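Local coordinates for structural polyprotein, VP2 (Israeli acute paralysis virus, PDB 5CDD) that probably serves as a structural subunit of the viral capsid, VP2 being one jelly-roll piece of the longer polyprotein, at residues C[132-137]-C[155-160]. Sequence-based numbering, arbitrary orientation.
Sequences VEMTIP and VQLYLF
M134 and I136 on strand 132-136 face V155 and L157 on strand 155-160 across the interior of the subunit; the two strands run nearly antiparallel (162°) with their axes 10.4 Å apart at closest approach, a separation of facing sheets rather than of neighbours in one sheet. M134 and L157 pass alongside each other, each side chain extending toward the other's strand. Extended through chi1 and chi2, the M134 chain turns at its last torsion (chi3 90°), which brings its methyl CE against L157 CD1 at 3.4 Å. That same leucine methyl also lies 4.2 Å from I136 CD1, so one branch of L157, CD1, meets both M134 and I136. On the other branch of the isoleucine, I136 CG2 lies 4.0 Å from V155 CG2, and V155 CG1 is nearly as close. Strand 131-146 pairs with strand 68-81 in one sheet, and strand 155-161 lies between strands 47-51 and 90-97 in the other. L51 and Y95 add to the packing around I136 and V155, while V77 and L93 touch L157. The layout fits the two-sheet jelly roll of picornavirus-like capsid proteins. All four touching residues are buried, and every contact between them is carbon to carbon; the two sheets are therefore joined here by apolar packing, with backbone hydrogen bonding directed to strands within each sheet.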
ATOM      1  N   VAL C 132      42.475 -13.586 -48.547  1.00 43.61           N
ATOM      2  CA  VAL C 132      41.435 -13.559 -47.528  1.00 42.71           C
ATOM      3  C   VAL C 132      42.062 -13.234 -46.177  1.00 42.24           C
ATOM      4  O   VAL C 132      43.141 -13.727 -45.850  1.00 41.19           O
ATOM      5  CB  VAL C 132      40.698 -14.916 -47.432  1.00 42.25           C
ATOM      6  CG1 VAL C 132      39.943 -15.188 -48.721  1.00 41.24           C
ATOM      7  CG2 VAL C 132      41.692 -16.033 -47.157  1.00 42.53           C
ATOM      8  N   GLU C 133      41.391 -12.389 -45.403  1.00 43.44           N
ATOM      9  CA  GLU C 133      41.888 -12.004 -44.088  1.00 43.58           C
ATOM     10  C   GLU C 133      41.016 -12.563 -42.976  1.00 41.78           C
ATOM     11  O   GLU C 133      39.853 -12.903 -43.189  1.00 41.73           O
ATOM     12  CB  GLU C 133      41.958 -10.481 -43.965  1.00 46.23           C
ATOM     13  CG  GLU C 133      43.058  -9.845 -44.789  1.00 52.34           C
ATOM     14  CD  GLU C 133      43.150  -8.349 -44.570  1.00 55.99           C
ATOM     15  OE1 GLU C 133      42.187  -7.637 -44.928  1.00 58.46           O
ATOM     16  OE2 GLU C 133      44.182  -7.887 -44.036  1.00 57.27           O
ATOM     17  N   MET C 134      41.589 -12.646 -41.783  1.00 40.59           N
ATOM     18  CA  MET C 134      40.877 -13.174 -40.632  1.00 38.80           C
ATOM     19  C   MET C 134      41.496 -12.632 -39.349  1.00 37.26           C
ATOM     20  O   MET C 134      42.707 -12.428 -39.276  1.00 36.37           O
ATOM     21  CB  MET C 134      40.954 -14.698 -40.646  1.00 40.15           C
ATOM     22  CG  MET C 134      40.258 -15.377 -39.491  1.00 42.22           C
ATOM     23  SD  MET C 134      40.543 -17.155 -39.494  1.00 44.97           S
ATOM     24  CE  MET C 134      42.020 -17.245 -38.498  1.00 42.73           C
ATOM     25  N   THR C 135      40.661 -12.392 -38.344  1.00 36.01           N
ATOM     26  CA  THR C 135      41.141 -11.884 -37.065  1.00 34.44           C
ATOM     27  C   THR C 135      40.875 -12.907 -35.972  1.00 33.68           C
ATOM     28  O   THR C 135      39.801 -13.507 -35.919  1.00 34.03           O
ATOM     29  CB  THR C 135      40.429 -10.577 -36.666  1.00 34.14           C
ATOM     30  OG1 THR C 135      40.508  -9.635 -37.741  1.00 36.23           O
ATOM     31  CG2 THR C 135      41.081  -9.978 -35.429  1.00 31.92           C
ATOM     32  N   ILE C 136      41.856 -13.109 -35.103  1.00 32.31           N
ATOM     33  CA  ILE C 136      41.706 -14.051 -34.005  1.00 32.01           C
ATOM     34  C   ILE C 136      41.775 -13.288 -32.686  1.00 33.04           C
ATOM     35  O   ILE C 136      42.859 -12.995 -32.179  1.00 33.52           O
ATOM     36  CB  ILE C 136      42.809 -15.121 -34.032  1.00 30.96           C
ATOM     37  CG1 ILE C 136      42.730 -15.908 -35.339  1.00 30.66           C
ATOM     38  CG2 ILE C 136      42.656 -16.055 -32.841  1.00 29.22           C
ATOM     39  CD1 ILE C 136      43.794 -16.974 -35.476  1.00 31.45           C
ATOM     40  N   PRO C 137      40.608 -12.951 -32.116  1.00 32.64           N
ATOM     41  CA  PRO C 137      40.539 -12.216 -30.851  1.00 32.35           C
ATOM     42  C   PRO C 137      41.332 -12.910 -29.750  1.00 32.48           C
ATOM     43  O   PRO C 137      41.450 -14.134 -29.743  1.00 34.37           O
ATOM     44  CB  PRO C 137      39.043 -12.197 -30.548  1.00 32.53           C
ATOM     45  CG  PRO C 137      38.424 -12.224 -31.906  1.00 32.77           C
ATOM     46  CD  PRO C 137      39.256 -13.261 -32.611  1.00 32.17           C
ATOM     47  N   VAL C 155      45.593 -20.607 -28.852  1.00 35.69           N
ATOM     48  CA  VAL C 155      44.762 -20.854 -30.025  1.00 34.32           C
ATOM     49  C   VAL C 155      45.518 -21.566 -31.139  1.00 33.95           C
ATOM     50  O   VAL C 155      46.693 -21.292 -31.381  1.00 34.04           O
ATOM     51  CB  VAL C 155      44.168 -19.528 -30.564  1.00 33.57           C
ATOM     52  CG1 VAL C 155      45.283 -18.578 -30.959  1.00 33.98           C
ATOM     53  CG2 VAL C 155      43.254 -19.805 -31.743  1.00 33.30           C
ATOM     54  N   GLN C 156      44.833 -22.490 -31.805  1.00 33.58           N
ATOM     55  CA  GLN C 156      45.420 -23.250 -32.903  1.00 32.22           C
ATOM     56  C   GLN C 156      44.761 -22.857 -34.217  1.00 31.70           C
ATOM     57  O   GLN C 156      43.536 -22.789 -34.308  1.00 31.68           O
ATOM     58  CB  GLN C 156      45.230 -24.751 -32.675  1.00 32.14           C
ATOM     59  CG  GLN C 156      45.830 -25.265 -31.382  1.00 32.79           C
ATOM     60  CD  GLN C 156      47.300 -24.936 -31.263  1.00 34.43           C
ATOM     61  OE1 GLN C 156      48.096 -25.282 -32.134  1.00 35.03           O
ATOM     62  NE2 GLN C 156      47.670 -24.264 -30.179  1.00 36.11           N
ATOM     63  N   LEU C 157      45.575 -22.595 -35.233  1.00 31.44           N
ATOM     64  CA  LEU C 157      45.064 -22.217 -36.543  1.00 31.34           C
ATOM     65  C   LEU C 157      45.224 -23.389 -37.507  1.00 32.19           C
ATOM     66  O   LEU C 157      46.274 -24.030 -37.543  1.00 32.66           O
ATOM     67  CB  LEU C 157      45.816 -20.994 -37.069  1.00 30.56           C
ATOM     68  CG  LEU C 157      45.321 -20.406 -38.391  1.00 30.19           C
ATOM     69  CD1 LEU C 157      43.844 -20.061 -38.283  1.00 29.19           C
ATOM     70  CD2 LEU C 157      46.136 -19.171 -38.731  1.00 29.20           C
ATOM     71  N   TYR C 158      44.182 -23.665 -38.285  1.00 33.10           N
ATOM     72  CA  TYR C 158      44.206 -24.775 -39.231  1.00 33.37           C
ATOM     73  C   TYR C 158      43.751 -24.383 -40.635  1.00 34.08           C
ATOM     74  O   TYR C 158      42.929 -23.481 -40.807  1.00 34.54           O
ATOM     75  CB  TYR C 158      43.308 -25.908 -38.722  1.00 33.62           C
ATOM     76  CG  TYR C 158      43.781 -26.576 -37.448  1.00 34.94           C
ATOM     77  CD1 TYR C 158      44.888 -27.421 -37.451  1.00 36.03           C
ATOM     78  CD2 TYR C 158      43.116 -26.366 -36.239  1.00 34.83           C
ATOM     79  CE1 TYR C 158      45.325 -28.044 -36.282  1.00 37.16           C
ATOM     80  CE2 TYR C 158      43.544 -26.981 -35.063  1.00 35.95           C
ATOM     81  CZ  TYR C 158      44.649 -27.820 -35.093  1.00 37.86           C
ATOM     82  OH  TYR C 158      45.082 -28.434 -33.937  1.00 38.67           O
ATOM     83  N   LEU C 159      44.297 -25.072 -41.635  1.00 35.04           N
ATOM     84  CA  LEU C 159      43.940 -24.847 -43.034  1.00 35.03           C
ATOM     85  C   LEU C 159      43.476 -26.191 -43.596  1.00 35.89           C
ATOM     86  O   LEU C 159      44.288 -27.078 -43.861  1.00 35.08           O
ATOM     87  CB  LEU C 159      45.143 -24.333 -43.827  1.00 33.65           C
ATOM     88  CG  LEU C 159      44.888 -24.048 -45.311  1.00 33.40           C
ATOM     89  CD1 LEU C 159      43.788 -23.010 -45.463  1.00 31.83           C
ATOM     90  CD2 LEU C 159      46.171 -23.562 -45.961  1.00 32.33           C
ATOM     91  N   PHE C 160      42.165 -26.332 -43.766  1.00 36.72           N
ATOM     92  CA  PHE C 160      41.571 -27.569 -44.262  1.00 37.08           C
ATOM     93  C   PHE C 160      41.067 -27.477 -45.698  1.00 38.53           C
ATOM     94  O   PHE C 160      40.610 -26.422 -46.143  1.00 38.86           O
ATOM     95  CB  PHE C 160      40.387 -27.971 -43.382  1.00 36.31           C
ATOM     96  CG  PHE C 160      40.741 -28.233 -41.947  1.00 35.67           C
ATOM     97  CD1 PHE C 160      41.436 -29.383 -41.585  1.00 35.65           C
ATOM     98  CD2 PHE C 160      40.345 -27.345 -40.950  1.00 34.48           C
ATOM     99  CE1 PHE C 160      41.727 -29.649 -40.247  1.00 35.56           C
ATOM    100  CE2 PHE C 160      40.632 -27.600 -39.613  1.00 33.96           C
ATOM    101  CZ  PHE C 160      41.324 -28.755 -39.259  1.00 35.04           C
TER